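Local coordinates for mycolic acid synthase (Mycobacterium tuberculosis, PDB 1L1E), which probably converts a double bond of alpha-mycolic acids into a proximal cyclopropane ring, using a methylene group from S-adenosyl-L-methionine, at residues His144-His148 and Thr210-Tyr214; Phe220-Gln226 and Asp281-Lys287. The contacts are given in a common frame with arbitrary orientation. Numbering follows the deposited sequence.

Interaction 1 (His144-His148 and Thr210-Tyr214)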
ATOM      1  N   HIS A 144      10.560  -7.940   8.733  0.87 23.59           N
ATOM      2  CA  HIS A 144      11.813  -7.268   9.055  0.87 23.62           C
ATOM      3  C   HIS A 144      13.097  -7.951   8.556  0.87 24.08           C
ATOM      4  O   HIS A 144      14.014  -7.271   8.100  0.87 20.72           O
ATOM      5  CB  HIS A 144      11.873  -7.058  10.574  0.87 23.85           C
ATOM      6  CG  HIS A 144      13.109  -6.365  11.048  1.00 26.33           C
ATOM      7  ND1 HIS A 144      14.333  -6.995  11.124  1.00 25.63           N
ATOM      8  CD2 HIS A 144      13.312  -5.095  11.478  1.00 26.13           C
ATOM      9  CE1 HIS A 144      15.236  -6.145  11.582  1.00 25.78           C
ATOM     10  NE2 HIS A 144      14.642  -4.985  11.805  1.00 29.16           N
ATOM     11  N   GLN A 145      13.163  -9.280   8.631  1.00 26.57           N
ATOM     12  CA  GLN A 145      14.363 -10.005   8.205  1.00 28.94           C
ATOM     13  C   GLN A 145      14.745  -9.818   6.738  1.00 28.28           C
ATOM     14  O   GLN A 145      15.871 -10.131   6.345  1.00 27.04           O
ATOM     15  CB  GLN A 145      14.216 -11.508   8.469  1.00 31.96           C
ATOM     16  CG  GLN A 145      13.151 -12.177   7.621  1.00 36.20           C
ATOM     17  CD  GLN A 145      11.765 -12.086   8.242  1.00 39.26           C
ATOM     18  OE1 GLN A 145      11.438 -11.112   8.927  1.00 38.97           O
ATOM     19  NE2 GLN A 145      10.939 -13.100   7.996  1.00 39.23           N
ATOM     20  N   ARG A 146      13.817  -9.319   5.924  0.84 27.09           N
ATOM     21  CA  ARG A 146      14.097  -9.129   4.505  0.84 24.90           C
ATOM     22  C   ARG A 146      14.305  -7.665   4.111  0.84 23.60           C
ATOM     23  O   ARG A 146      14.567  -7.365   2.942  0.84 18.52           O
ATOM     24  CB  ARG A 146      12.954  -9.719   3.671  0.84 26.34           C
ATOM     25  CG  ARG A 146      12.511 -11.105   4.117  1.00 31.58           C
ATOM     26  CD  ARG A 146      12.292 -12.007   2.928  1.00 36.07           C
ATOM     27  NE  ARG A 146      11.222 -11.540   2.057  1.00 39.87           N
ATOM     28  CZ  ARG A 146      11.025 -11.982   0.817  1.00 41.88           C
ATOM     29  NH1 ARG A 146      11.833 -12.899   0.299  1.00 41.72           N
ATOM     30  NH2 ARG A 146      10.009 -11.519   0.101  1.00 42.18           N
ATOM     31  N   TYR A 147      14.200  -6.756   5.077  1.00 21.73           N
ATOM     32  CA  TYR A 147      14.360  -5.332   4.776  1.00 21.89           C
ATOM     33  C   TYR A 147      15.637  -4.974   4.030  1.00 22.51           C
ATOM     34  O   TYR A 147      15.579  -4.304   2.998  1.00 20.25           O
ATOM     35  CB  TYR A 147      14.260  -4.491   6.058  1.00 21.88           C
ATOM     36  CG  TYR A 147      12.857  -4.395   6.647  1.00 22.18           C
ATOM     37  CD1 TYR A 147      12.636  -3.744   7.861  1.00 20.29           C
ATOM     38  CD2 TYR A 147      11.753  -4.942   5.983  1.00 19.40           C
ATOM     39  CE1 TYR A 147      11.351  -3.637   8.405  1.00 22.17           C
ATOM     40  CE2 TYR A 147      10.470  -4.839   6.513  1.00 19.52           C
ATOM     41  CZ  TYR A 147      10.271  -4.187   7.727  1.00 21.81           C
ATOM     42  OH  TYR A 147       9.000  -4.085   8.257  1.00 20.62           O
ATOM     43  N   HIS A 148      16.793  -5.410   4.528  1.00 22.19           N
ATOM     44  CA  HIS A 148      18.033  -5.069   3.844  1.00 22.35           C
ATOM     45  C   HIS A 148      18.029  -5.505   2.393  1.00 20.91           C
ATOM     46  O   HIS A 148      18.499  -4.781   1.517  1.00 20.70           O
ATOM     47  CB  HIS A 148      19.258  -5.699   4.506  1.00 25.30           C
ATOM     48  CG  HIS A 148      20.507  -5.533   3.696  1.00 24.56           C
ATOM     49  ND1 HIS A 148      21.220  -4.354   3.662  1.00 27.34           N
ATOM     50  CD2 HIS A 148      21.120  -6.368   2.822  1.00 25.32           C
ATOM     51  CE1 HIS A 148      22.218  -4.471   2.804  1.00 27.42           C
ATOM     52  NE2 HIS A 148      22.178  -5.683   2.281  1.00 25.57           N
ATOM     53  N   THR A 210      13.705   2.584  11.750  0.86 17.32           N
ATOM     54  CA  THR A 210      14.068   1.366  11.029  0.86 20.41           C
ATOM     55  C   THR A 210      14.044   1.579   9.515  0.86 20.84           C
ATOM     56  O   THR A 210      14.969   1.163   8.805  0.86 16.77           O
ATOM     57  CB  THR A 210      13.121   0.192  11.383  0.86 19.96           C
ATOM     58  OG1 THR A 210      13.466  -0.328  12.672  1.00 23.92           O
ATOM     59  CG2 THR A 210      13.239  -0.915  10.366  1.00 19.33           C
ATOM     60  N   VAL A 211      12.978   2.205   9.017  1.00 21.90           N
ATOM     61  CA  VAL A 211      12.888   2.472   7.584  1.00 22.96           C
ATOM     62  C   VAL A 211      14.149   3.236   7.198  1.00 25.20           C
ATOM     63  O   VAL A 211      14.876   2.848   6.277  1.00 24.41           O
ATOM     64  CB  VAL A 211      11.660   3.336   7.239  1.00 23.89           C
ATOM     65  CG1 VAL A 211      11.708   3.728   5.763  1.00 23.62           C
ATOM     66  CG2 VAL A 211      10.385   2.583   7.560  1.00 18.41           C
ATOM     67  N   HIS A 212      14.399   4.328   7.917  1.00 25.85           N
ATOM     68  CA  HIS A 212      15.574   5.158   7.689  1.00 27.17           C
ATOM     69  C   HIS A 212      16.834   4.308   7.771  1.00 26.59           C
ATOM     70  O   HIS A 212      17.749   4.448   6.959  1.00 28.24           O
ATOM     71  CB  HIS A 212      15.645   6.256   8.747  1.00 29.24           C
ATOM     72  CG  HIS A 212      14.864   7.482   8.401  1.00 31.65           C
ATOM     73  ND1 HIS A 212      15.403   8.528   7.683  1.00 31.68           N
ATOM     74  CD2 HIS A 212      13.578   7.824   8.660  1.00 32.14           C
ATOM     75  CE1 HIS A 212      14.483   9.463   7.517  1.00 33.81           C
ATOM     76  NE2 HIS A 212      13.367   9.059   8.100  1.00 33.32           N
ATOM     77  N   GLU A 213      16.865   3.430   8.765  1.00 25.90           N
ATOM     78  CA  GLU A 213      18.005   2.549   9.000  1.00 29.27           C
ATOM     79  C   GLU A 213      18.434   1.776   7.763  1.00 26.86           C
ATOM     80  O   GLU A 213      19.543   1.959   7.269  1.00 27.69           O
ATOM     81  CB  GLU A 213      17.678   1.547  10.109  1.00 31.54           C
ATOM     82  CG  GLU A 213      18.841   0.639  10.484  1.00 38.13           C
ATOM     83  CD  GLU A 213      18.416  -0.592  11.266  1.00 38.93           C
ATOM     84  OE1 GLU A 213      19.312  -1.369  11.661  1.00 43.32           O
ATOM     85  OE2 GLU A 213      17.200  -0.794  11.485  1.00 40.78           O
ATOM     86  N   TYR A 214      17.551   0.909   7.276  1.00 26.07           N
ATOM     87  CA  TYR A 214      17.851   0.075   6.119  1.00 26.28           C
ATOM     88  C   TYR A 214      17.917   0.772   4.779  1.00 25.14           C
ATOM     89  O   TYR A 214      18.665   0.351   3.905  1.00 25.52           O
ATOM     90  CB  TYR A 214      16.853  -1.075   6.018  1.00 28.30           C
ATOM     91  CG  TYR A 214      17.034  -2.104   7.097  1.00 31.36           C
ATOM     92  CD1 TYR A 214      16.500  -1.907   8.370  1.00 29.05           C
ATOM     93  CD2 TYR A 214      17.758  -3.270   6.853  1.00 29.86           C
ATOM     94  CE1 TYR A 214      16.679  -2.849   9.368  1.00 32.16           C
ATOM     95  CE2 TYR A 214      17.944  -4.214   7.843  1.00 31.85           C
ATOM     96  CZ  TYR A 214      17.402  -4.002   9.098  1.00 32.55           C
ATOM     97  OH  TYR A 214      17.568  -4.948  10.077  1.00 34.09           O
TER
HETATM   98  O   HOH W   1      15.386  -2.156  13.155  1.00 30.56           O
HETATM   99  O   HOH W   2      20.179  -1.866   4.611  1.00 37.62           O

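Interaction 2 (Phe220-Gln226 and Asp281-Lys287)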
ATOM      1  N   PHE A 220      20.506   4.919  -0.090  0.78 20.49           N
ATOM      2  CA  PHE A 220      19.357   5.800  -0.258  0.78 20.90           C
ATOM      3  C   PHE A 220      19.386   7.009   0.655  0.78 20.92           C
ATOM      4  O   PHE A 220      19.811   6.941   1.816  0.78 22.08           O
ATOM      5  CB  PHE A 220      18.046   5.051   0.003  0.78 18.52           C
ATOM      6  CG  PHE A 220      17.516   4.288  -1.181  1.00 17.27           C
ATOM      7  CD1 PHE A 220      17.089   2.973  -1.035  1.00 16.19           C
ATOM      8  CD2 PHE A 220      17.355   4.911  -2.419  1.00 18.73           C
ATOM      9  CE1 PHE A 220      16.501   2.287  -2.104  1.00 19.82           C
ATOM     10  CE2 PHE A 220      16.770   4.237  -3.487  1.00 18.84           C
ATOM     11  CZ  PHE A 220      16.340   2.916  -3.327  1.00 16.73           C
ATOM     12  N   ARG A 221      18.926   8.124   0.110  0.81 22.07           N
ATOM     13  CA  ARG A 221      18.815   9.353   0.865  0.81 21.80           C
ATOM     14  C   ARG A 221      17.308   9.592   0.998  0.81 23.16           C
ATOM     15  O   ARG A 221      16.587   9.626  -0.005  0.81 23.28           O
ATOM     16  CB  ARG A 221      19.481  10.503   0.106  0.81 25.83           C
ATOM     17  CG  ARG A 221      21.004  10.381   0.015  1.00 28.90           C
ATOM     18  CD  ARG A 221      21.613  11.428  -0.902  1.00 29.41           C
ATOM     19  NE  ARG A 221      21.131  11.298  -2.273  1.00 31.06           N
ATOM     20  CZ  ARG A 221      20.361  12.199  -2.879  1.00 33.93           C
ATOM     21  NH1 ARG A 221      19.989  13.298  -2.236  1.00 33.39           N
ATOM     22  NH2 ARG A 221      19.958  12.001  -4.129  1.00 34.63           N
ATOM     23  N   VAL A 222      16.826   9.716   2.230  0.78 21.15           N
ATOM     24  CA  VAL A 222      15.413   9.969   2.464  0.78 20.75           C
ATOM     25  C   VAL A 222      15.220  11.469   2.338  0.78 20.99           C
ATOM     26  O   VAL A 222      15.470  12.215   3.285  0.78 18.53           O
ATOM     27  CB  VAL A 222      14.993   9.526   3.872  0.78 22.93           C
ATOM     28  CG1 VAL A 222      13.519   9.822   4.092  1.00 21.27           C
ATOM     29  CG2 VAL A 222      15.289   8.049   4.051  1.00 24.29           C
ATOM     30  N   THR A 223      14.769  11.906   1.168  1.00 20.03           N
ATOM     31  CA  THR A 223      14.583  13.332   0.907  1.00 23.20           C
ATOM     32  C   THR A 223      13.227  13.939   1.286  1.00 21.34           C
ATOM     33  O   THR A 223      13.073  15.168   1.297  1.00 21.01           O
ATOM     34  CB  THR A 223      14.857  13.647  -0.577  1.00 23.33           C
ATOM     35  OG1 THR A 223      13.998  12.849  -1.399  1.00 23.30           O
ATOM     36  CG2 THR A 223      16.315  13.334  -0.926  1.00 25.35           C
ATOM     37  N   ALA A 224      12.250  13.091   1.590  1.00 20.55           N
ATOM     38  CA  ALA A 224      10.929  13.570   1.968  1.00 20.18           C
ATOM     39  C   ALA A 224      10.106  12.516   2.706  1.00 19.12           C
ATOM     40  O   ALA A 224      10.237  11.312   2.459  1.00 20.43           O
ATOM     41  CB  ALA A 224      10.167  14.047   0.717  1.00 22.24           C
ATOM     42  N   VAL A 225       9.278  12.975   3.635  1.00 16.16           N
ATOM     43  CA  VAL A 225       8.397  12.082   4.384  1.00 17.15           C
ATOM     44  C   VAL A 225       7.085  12.823   4.608  1.00 17.78           C
ATOM     45  O   VAL A 225       7.081  14.013   4.929  1.00 20.08           O
ATOM     46  CB  VAL A 225       8.961  11.696   5.771  1.00 19.06           C
ATOM     47  CG1 VAL A 225       8.163  10.517   6.326  1.00 17.33           C
ATOM     48  CG2 VAL A 225      10.430  11.352   5.673  1.00 23.72           C
ATOM     49  N   GLN A 226       5.975  12.120   4.432  1.00 17.69           N
ATOM     50  CA  GLN A 226       4.665  12.724   4.618  1.00 18.61           C
ATOM     51  C   GLN A 226       3.790  11.743   5.354  1.00 18.47           C
ATOM     52  O   GLN A 226       3.708  10.584   4.963  1.00 18.02           O
ATOM     53  CB  GLN A 226       4.029  13.069   3.260  1.00 16.63           C
ATOM     54  CG  GLN A 226       2.551  13.488   3.343  1.00 16.36           C
ATOM     55  CD  GLN A 226       2.062  14.132   2.044  1.00 19.89           C
ATOM     56  OE1 GLN A 226       2.766  14.111   1.032  1.00 19.11           O
ATOM     57  NE2 GLN A 226       0.855  14.704   2.072  1.00 16.15           N
ATOM     58  N   ASP A 281       3.105   6.541   6.464  1.00 19.93           N
ATOM     59  CA  ASP A 281       4.041   7.491   5.890  1.00 19.20           C
ATOM     60  C   ASP A 281       4.420   7.173   4.446  1.00 20.26           C
ATOM     61  O   ASP A 281       4.425   6.012   4.026  1.00 19.89           O
ATOM     62  CB  ASP A 281       5.331   7.518   6.715  1.00 19.70           C
ATOM     63  CG  ASP A 281       5.248   8.426   7.948  1.00 23.95           C
ATOM     64  OD1 ASP A 281       4.157   8.929   8.274  1.00 24.32           O
ATOM     65  OD2 ASP A 281       6.297   8.625   8.597  1.00 23.45           O
ATOM     66  N   GLN A 282       4.740   8.219   3.697  1.00 17.18           N
ATOM     67  CA  GLN A 282       5.187   8.068   2.328  1.00 19.15           C
ATOM     68  C   GLN A 282       6.619   8.583   2.366  1.00 19.85           C
ATOM     69  O   GLN A 282       6.859   9.755   2.677  1.00 20.03           O
ATOM     70  CB  GLN A 282       4.355   8.922   1.356  1.00 17.52           C
ATOM     71  CG  GLN A 282       2.903   8.464   1.124  1.00 14.24           C
ATOM     72  CD  GLN A 282       2.353   8.944  -0.228  1.00 18.07           C
ATOM     73  OE1 GLN A 282       2.788   9.969  -0.758  1.00 19.40           O
ATOM     74  NE2 GLN A 282       1.394   8.204  -0.783  1.00 17.22           N
ATOM     75  N   PHE A 283       7.569   7.697   2.077  1.00 20.13           N
ATOM     76  CA  PHE A 283       8.978   8.062   2.076  1.00 19.52           C
ATOM     77  C   PHE A 283       9.474   8.223   0.657  1.00 18.37           C
ATOM     78  O   PHE A 283       9.310   7.328  -0.172  1.00 19.46           O
ATOM     79  CB  PHE A 283       9.839   6.980   2.739  1.00 18.31           C
ATOM     80  CG  PHE A 283       9.476   6.683   4.167  1.00 20.41           C
ATOM     81  CD1 PHE A 283       8.477   5.772   4.467  1.00 17.55           C
ATOM     82  CD2 PHE A 283      10.169   7.290   5.215  1.00 21.11           C
ATOM     83  CE1 PHE A 283       8.169   5.456   5.793  1.00 20.50           C
ATOM     84  CE2 PHE A 283       9.870   6.983   6.541  1.00 21.45           C
ATOM     85  CZ  PHE A 283       8.870   6.063   6.832  1.00 19.82           C
ATOM     86  N   THR A 284      10.076   9.367   0.370  1.00 18.15           N
ATOM     87  CA  THR A 284      10.632   9.576  -0.941  1.00 18.32           C
ATOM     88  C   THR A 284      12.116   9.298  -0.760  1.00 20.35           C
ATOM     89  O   THR A 284      12.786   9.942   0.051  1.00 20.31           O
ATOM     90  CB  THR A 284      10.418  11.014  -1.436  1.00 19.43           C
ATOM     91  OG1 THR A 284       9.011  11.303  -1.481  1.00 21.27           O
ATOM     92  CG2 THR A 284      11.003  11.168  -2.839  1.00 19.77           C
ATOM     93  N   LEU A 285      12.617   8.319  -1.497  1.00 19.35           N
ATOM     94  CA  LEU A 285      14.021   7.944  -1.403  1.00 21.96           C
ATOM     95  C   LEU A 285      14.740   8.128  -2.739  1.00 21.87           C
ATOM     96  O   LEU A 285      14.283   7.641  -3.773  1.00 20.56           O
ATOM     97  CB  LEU A 285      14.128   6.487  -0.960  1.00 20.64           C
ATOM     98  CG  LEU A 285      13.183   6.067   0.166  1.00 22.16           C
ATOM     99  CD1 LEU A 285      13.311   4.579   0.382  1.00 23.43           C
ATOM    100  CD2 LEU A 285      13.495   6.830   1.433  1.00 21.51           C
ATOM    101  N   GLU A 286      15.864   8.834  -2.710  1.00 22.73           N
ATOM    102  CA  GLU A 286      16.642   9.071  -3.921  1.00 26.18           C
ATOM    103  C   GLU A 286      17.927   8.248  -3.915  1.00 28.17           C
ATOM    104  O   GLU A 286      18.624   8.182  -2.904  1.00 25.86           O
ATOM    105  CB  GLU A 286      16.986  10.552  -4.050  1.00 27.44           C
ATOM    106  CG  GLU A 286      15.797  11.430  -4.406  1.00 35.27           C
ATOM    107  CD  GLU A 286      16.208  12.854  -4.703  1.00 36.36           C
ATOM    108  OE1 GLU A 286      17.180  13.032  -5.460  1.00 39.79           O
ATOM    109  OE2 GLU A 286      15.561  13.790  -4.190  1.00 39.71           O
ATOM    110  N   LYS A 287      18.233   7.617  -5.045  1.00 32.22           N
ATOM    111  CA  LYS A 287      19.439   6.801  -5.154  1.00 34.39           C
ATOM    112  C   LYS A 287      20.671   7.690  -5.054  1.00 36.99           C
ATOM    113  O   LYS A 287      20.589   8.896  -5.287  1.00 39.90           O
ATOM    114  CB  LYS A 287      19.448   6.041  -6.485  1.00 34.89           C
ATOM    115  CG  LYS A 287      20.701   5.203  -6.715  1.00 35.44           C
ATOM    116  CD  LYS A 287      20.498   4.160  -7.808  1.00 33.68           C
ATOM    117  CE  LYS A 287      21.733   3.279  -7.946  1.00 33.86           C
ATOM    118  NZ  LYS A 287      21.504   2.048  -8.757  1.00 35.64           N
TER

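Interaction 1 (His144-His148 and Thr210-Tyr214)
His144 comes first, three residues ahead of Tyr147. Its ring offers a face to the edge of the Tyr214 ring in an offset edge-to-face pair, with centroids 5.3 Å apart and planes at 88°; CE1 of His144 lies 3.0 Å from OH of Tyr214. On the same ring, NE2 holds a water at 3.2 Å that also bonds Thr210 OG1 (2.7 Å) and donates to Glu213 OE2 (2.8 Å), so the two segments are tied through solvent. Arg146 points away from Thr210-Tyr214; it touches the bound S-adenosyl-L-homocysteine and pairs with Glu124. Tyr147 N bonds His144 O at 3.1 Å, and the CA-to-CB bond of Tyr147 points toward helix 208-216. The ring edge of Tyr147 meets the Tyr214 face (centroids 5.9 Å, planes at 81°), while its CB sits 3.9 Å from the Tyr214 centroid and 16° off the normal, a CH-pi contact. The three rings thus form an aromatic cluster, with Thr210 CG2 3.8 Å from Tyr147 CD1; Tyr147 also stacks on Phe139 and packs against Trp204 and Pro206. At His148, backbone N comes within 3.3 Å of Tyr214 CD2, and a second water links ND1 (2.9 Å) to Tyr214 O (2.8 Å). The contact therefore joins helix 147-157 to helix 208-216 near the surface, and helix 208-216 in turn lies against strands 221-227 and 279-286, His212 touching Val222 and Val211 touching Phe283.

Interaction 2 (Phe220-Gln226 and Asp281-Lys287)
Phe220 lays one face of its ring over Leu285, whose CB is 4.2 Å from the ring centroid and 25° off the normal, a CH-pi contact; His155 meets the same ring edge-to-face. From Arg221 onward the two segments pair as antiparallel strands. Arg221 and Glu286 form a hydrogen-bonded pair (Arg221 N to Glu286 O, 3.0 Å, and Glu286 N to Arg221 O, 2.9 Å), reinforced by a salt bridge from Arg221 NH2 to Glu286 OE1 (3.2 Å). Val222 and Leu285 follow as a non-hydrogen-bonded pair, with Val222 CG2 3.4 Å from Leu285 CD2. The register then slips by one: Thr223 and Ala224 both face Thr284, a classic beta bulge. Its evidence is the weak bond from Thr223 N to Thr284 O (3.0 Å, 133°) beside the straight one from Thr284 N to Ala224 O (2.9 Å, 175°), and Thr223 has a psi of -12°. These are two neighbouring strands at one end of the seven-stranded sheet of this Rossmann-like methyltransferase, with 221-227 at the edge and 279-286 antiparallel between it and 163-170, as in the 3-2-1-4-5-7-6 order of the class I methyltransferase fold. Beyond the bulge, Val225 CG1 packs on Phe283 CE2 at 3.9 Å, on the face bearing Val222 and Leu285, where helix 208-216 lies. Gln226 and Gln282 form the next hydrogen-bonded pair (Gln226 N to Gln282 O, 3.1 Å, and Gln282 N to Gln226 O, 2.9 Å); on the opposite face, OE1 of both side chains accepts from Lys59, and Gln282 NE2 bonds His167.

Interaction 1 closes before interaction 2 opens, so the two come in series along the chain, with centres about 14 Å apart. Helix 208-216 connects them: it supplies one side of interaction 1, leads on in the chain to strand 221-227, and packs on the sheet edge. Direct evidence is His212 CE1 lying 3.6 Å from Val222 CG1 and Val211 CG1 lying 3.8 Å from Phe283 CE2. Val211, which points away from 144-148, and His212, which is out of its reach, thus contact the strands of interaction 2. Helix 147-157 meets the strand pair as well, through His155, so both helices touch these strands and each other in the methyltransferase domain that holds the cofactor product.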